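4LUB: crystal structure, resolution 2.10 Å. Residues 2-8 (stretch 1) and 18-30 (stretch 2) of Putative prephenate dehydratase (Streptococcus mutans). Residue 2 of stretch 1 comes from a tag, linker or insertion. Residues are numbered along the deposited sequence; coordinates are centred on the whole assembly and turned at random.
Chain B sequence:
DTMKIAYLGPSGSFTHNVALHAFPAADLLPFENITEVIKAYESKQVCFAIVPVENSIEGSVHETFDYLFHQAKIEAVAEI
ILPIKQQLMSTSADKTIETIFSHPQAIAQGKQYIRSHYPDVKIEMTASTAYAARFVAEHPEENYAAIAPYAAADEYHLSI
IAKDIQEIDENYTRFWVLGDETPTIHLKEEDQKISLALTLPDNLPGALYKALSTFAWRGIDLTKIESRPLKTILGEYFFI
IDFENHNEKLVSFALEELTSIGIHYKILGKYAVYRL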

# COMPACT_ATOMS: atom_id res chain seq x y z
N THR B 2 28.58 10.84 10.91
CA THR B 2 28.03 11.05 12.27
C THR B 2 28.13 12.43 12.95
O THR B 2 27.74 12.56 14.11
CB THR B 2 28.63 10.06 13.30
OG1 THR B 2 27.83 10.07 14.49
CG2 THR B 2 30.06 10.42 13.67
N MET B 3 28.61 13.46 12.25
CA MET B 3 28.70 14.79 12.86
C MET B 3 27.37 15.54 12.81
O MET B 3 26.80 15.87 13.84
CB MET B 3 29.79 15.61 12.18
CG MET B 3 30.94 16.00 13.08
SD MET B 3 32.08 17.05 12.19
CE MET B 3 33.55 16.87 13.19
N LYS B 4 26.92 15.85 11.59
CA LYS B 4 25.65 16.56 11.36
C LYS B 4 24.52 15.64 10.93
O LYS B 4 24.72 14.72 10.14
CB LYS B 4 25.84 17.65 10.31
CG LYS B 4 26.93 18.65 10.70
CD LYS B 4 27.07 19.80 9.70
CE LYS B 4 27.65 21.05 10.37
NZ LYS B 4 27.61 22.21 9.43
N ILE B 5 23.33 15.88 11.46
CA ILE B 5 22.17 15.06 11.17
C ILE B 5 20.96 15.86 10.72
O ILE B 5 20.55 16.82 11.38
CB ILE B 5 21.78 14.22 12.39
CG1 ILE B 5 22.63 12.95 12.44
CG2 ILE B 5 20.37 13.72 12.25
CD1 ILE B 5 23.89 13.07 13.20
N ALA B 6 20.39 15.47 9.58
CA ALA B 6 19.17 16.09 9.07
C ALA B 6 17.94 15.36 9.59
O ALA B 6 17.91 14.13 9.67
CB ALA B 6 19.18 16.08 7.55
N TYR B 7 16.90 16.13 9.92
CA TYR B 7 15.64 15.55 10.36
C TYR B 7 14.49 16.37 9.80
O TYR B 7 14.69 17.50 9.34
CB TYR B 7 15.56 15.48 11.90
CG TYR B 7 15.55 16.82 12.61
CD1 TYR B 7 16.73 17.44 12.98
CD2 TYR B 7 14.35 17.47 12.90
CE1 TYR B 7 16.73 18.67 13.63
CE2 TYR B 7 14.34 18.70 13.55
CZ TYR B 7 15.53 19.29 13.91
OH TYR B 7 15.53 20.50 14.56
N LEU B 8 13.29 15.80 9.82
CA LEU B 8 12.12 16.51 9.35
C LEU B 8 11.72 17.54 10.39
O LEU B 8 11.35 17.21 11.52
CB LEU B 8 10.98 15.52 9.08
CG LEU B 8 9.61 16.12 8.72
CD1 LEU B 8 9.70 16.87 7.41
CD2 LEU B 8 8.57 15.02 8.62
N VAL B 18 13.06 11.95 17.67
CA VAL B 18 13.67 10.68 17.27
C VAL B 18 15.17 10.84 17.01
O VAL B 18 15.98 10.01 17.42
CB VAL B 18 12.98 10.10 16.01
CG1 VAL B 18 13.69 8.84 15.53
CG2 VAL B 18 11.51 9.81 16.31
N ALA B 19 15.54 11.94 16.34
CA ALA B 19 16.92 12.14 15.92
C ALA B 19 17.82 12.40 17.12
O ALA B 19 19.00 12.03 17.12
CB ALA B 19 17.00 13.30 14.92
N LEU B 20 17.26 13.03 18.15
CA LEU B 20 17.97 13.24 19.42
C LEU B 20 18.45 11.96 20.08
O LEU B 20 19.54 11.91 20.66
CB LEU B 20 17.06 13.98 20.42
CG LEU B 20 16.80 15.47 20.26
CD1 LEU B 20 15.46 15.85 20.87
CD2 LEU B 20 17.92 16.24 20.93
N HIS B 21 17.64 10.91 20.01
CA HIS B 21 17.94 9.66 20.69
C HIS B 21 18.99 8.86 19.92
O HIS B 21 19.84 8.19 20.52
CB HIS B 21 16.66 8.85 20.85
CG HIS B 21 15.71 9.45 21.85
ND1 HIS B 21 15.06 10.64 21.63
CD2 HIS B 21 15.31 9.03 23.08
CE1 HIS B 21 14.29 10.93 22.66
NE2 HIS B 21 14.43 9.97 23.56
N ALA B 22 18.93 8.93 18.60
CA ALA B 22 19.85 8.19 17.75
C ALA B 22 21.24 8.82 17.82
O ALA B 22 22.26 8.12 17.78
CB ALA B 22 19.35 8.15 16.32
N PHE B 23 21.27 10.15 17.92
CA PHE B 23 22.50 10.92 17.80
C PHE B 23 22.56 12.02 18.85
O PHE B 23 22.45 13.20 18.52
CB PHE B 23 22.61 11.51 16.39
CG PHE B 23 22.64 10.48 15.30
CD1 PHE B 23 23.77 9.71 15.09
CD2 PHE B 23 21.52 10.26 14.50
CE1 PHE B 23 23.80 8.75 14.09
CE2 PHE B 23 21.54 9.31 13.50
CZ PHE B 23 22.68 8.55 13.30
N PRO B 24 22.73 11.65 20.12
CA PRO B 24 22.63 12.65 21.19
C PRO B 24 23.80 13.65 21.21
O PRO B 24 23.61 14.78 21.67
CB PRO B 24 22.63 11.81 22.46
CG PRO B 24 23.32 10.54 22.08
CD PRO B 24 22.93 10.29 20.66
N ALA B 25 24.97 13.24 20.72
CA ALA B 25 26.15 14.11 20.70
C ALA B 25 26.31 14.95 19.43
O ALA B 25 27.35 15.59 19.24
CB ALA B 25 27.40 13.28 20.91
N ALA B 26 25.30 14.98 18.57
CA ALA B 26 25.50 15.47 17.22
C ALA B 26 24.79 16.79 16.93
O ALA B 26 23.91 17.22 17.67
CB ALA B 26 25.07 14.40 16.21
N ASP B 27 25.20 17.43 15.84
CA ASP B 27 24.55 18.66 15.38
C ASP B 27 23.37 18.31 14.50
O ASP B 27 23.53 17.71 13.44
CB ASP B 27 25.55 19.54 14.62
CG ASP B 27 24.99 20.93 14.32
OD1 ASP B 27 23.92 21.29 14.88
OD2 ASP B 27 25.63 21.67 13.54
N LEU B 28 22.17 18.66 14.95
CA LEU B 28 20.95 18.24 14.28
C LEU B 28 20.36 19.41 13.50
O LEU B 28 20.05 20.45 14.07
CB LEU B 28 19.92 17.71 15.28
CG LEU B 28 20.36 16.70 16.33
CD1 LEU B 28 19.19 16.33 17.24
CD2 LEU B 28 20.97 15.45 15.71
N LEU B 29 20.23 19.24 12.18
CA LEU B 29 19.75 20.31 11.32
C LEU B 29 18.39 19.98 10.73
O LEU B 29 18.21 18.93 10.14
CB LEU B 29 20.74 20.60 10.19
CG LEU B 29 22.24 20.53 10.49
CD1 LEU B 29 23.05 20.70 9.22
CD2 LEU B 29 22.64 21.56 11.54
N PRO B 30 17.43 20.90 10.87
CA PRO B 30 16.08 20.61 10.40
C PRO B 30 15.89 20.96 8.93
O PRO B 30 16.51 21.89 8.41
CB PRO B 30 15.22 21.51 11.28
CG PRO B 30 16.10 22.71 11.48
CD PRO B 30 17.47 22.13 11.69
O HOH W 1 17.85 21.43 15.55

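The contact is a parallel pairing of two β-strands, 4-8 and 27-30, backed on one face by apolar side chains from the helix and turn that lead into the second strand. The strand directions differ by 33°, and Lys4, Ile5, Ala6 and Tyr7 lie beside Asp27, Leu28, Leu29 and Pro30. Four backbone hydrogen bonds hold this register, and they alternate in direction as parallel strands require: Asp27 N to Met3 O (3.0 Å), Ile5 N to Asp27 O (2.7 Å), Leu29 N to Ile5 O (2.6 Å) and Tyr7 N to Leu29 O (3.1 Å). Ile5 uses both its N and its O, flanked by Met3 O and Tyr7 N, while Asp27 and Leu29 each use both N and O on the second strand. CA-H...O contacts add to the ladder, among them Ala6 CA to Leu29 O at 3.2 Å.

Side chains alternate between the faces. On the face of Ile5 and Tyr7, Ile5 is buried among apolar groups: its CG1 sits over the face of the Phe23 ring, 3.9 Å from the centroid, a CH-π contact; its CD1 lies 3.5 Å from Ala26 CB, and its CB 3.6 Å from Leu28 CD2. The helix contributes Ala19, whose CB is 4.0 Å from Tyr7 CB. Phe23, the first residue to leave helical geometry, begins a type I turn ending at Ala26, which brings the chain to the strand. The Tyr7 ring carries Pro30 CA over one face and the Leu28 backbone at its edge. Its hydroxyl lies against Pro30, with Tyr7 OH 3.4 Å from Pro30 CB, and is linked through a water, 2.7 Å from Tyr7 OH, that donates to Leu28 O at 2.8 Å.

On the other face, Lys4 and Asp27 are exposed neighbours of opposite charge, but Lys4 NZ and Asp27 OD2 are 4.6 Å apart, too far for a salt bridge.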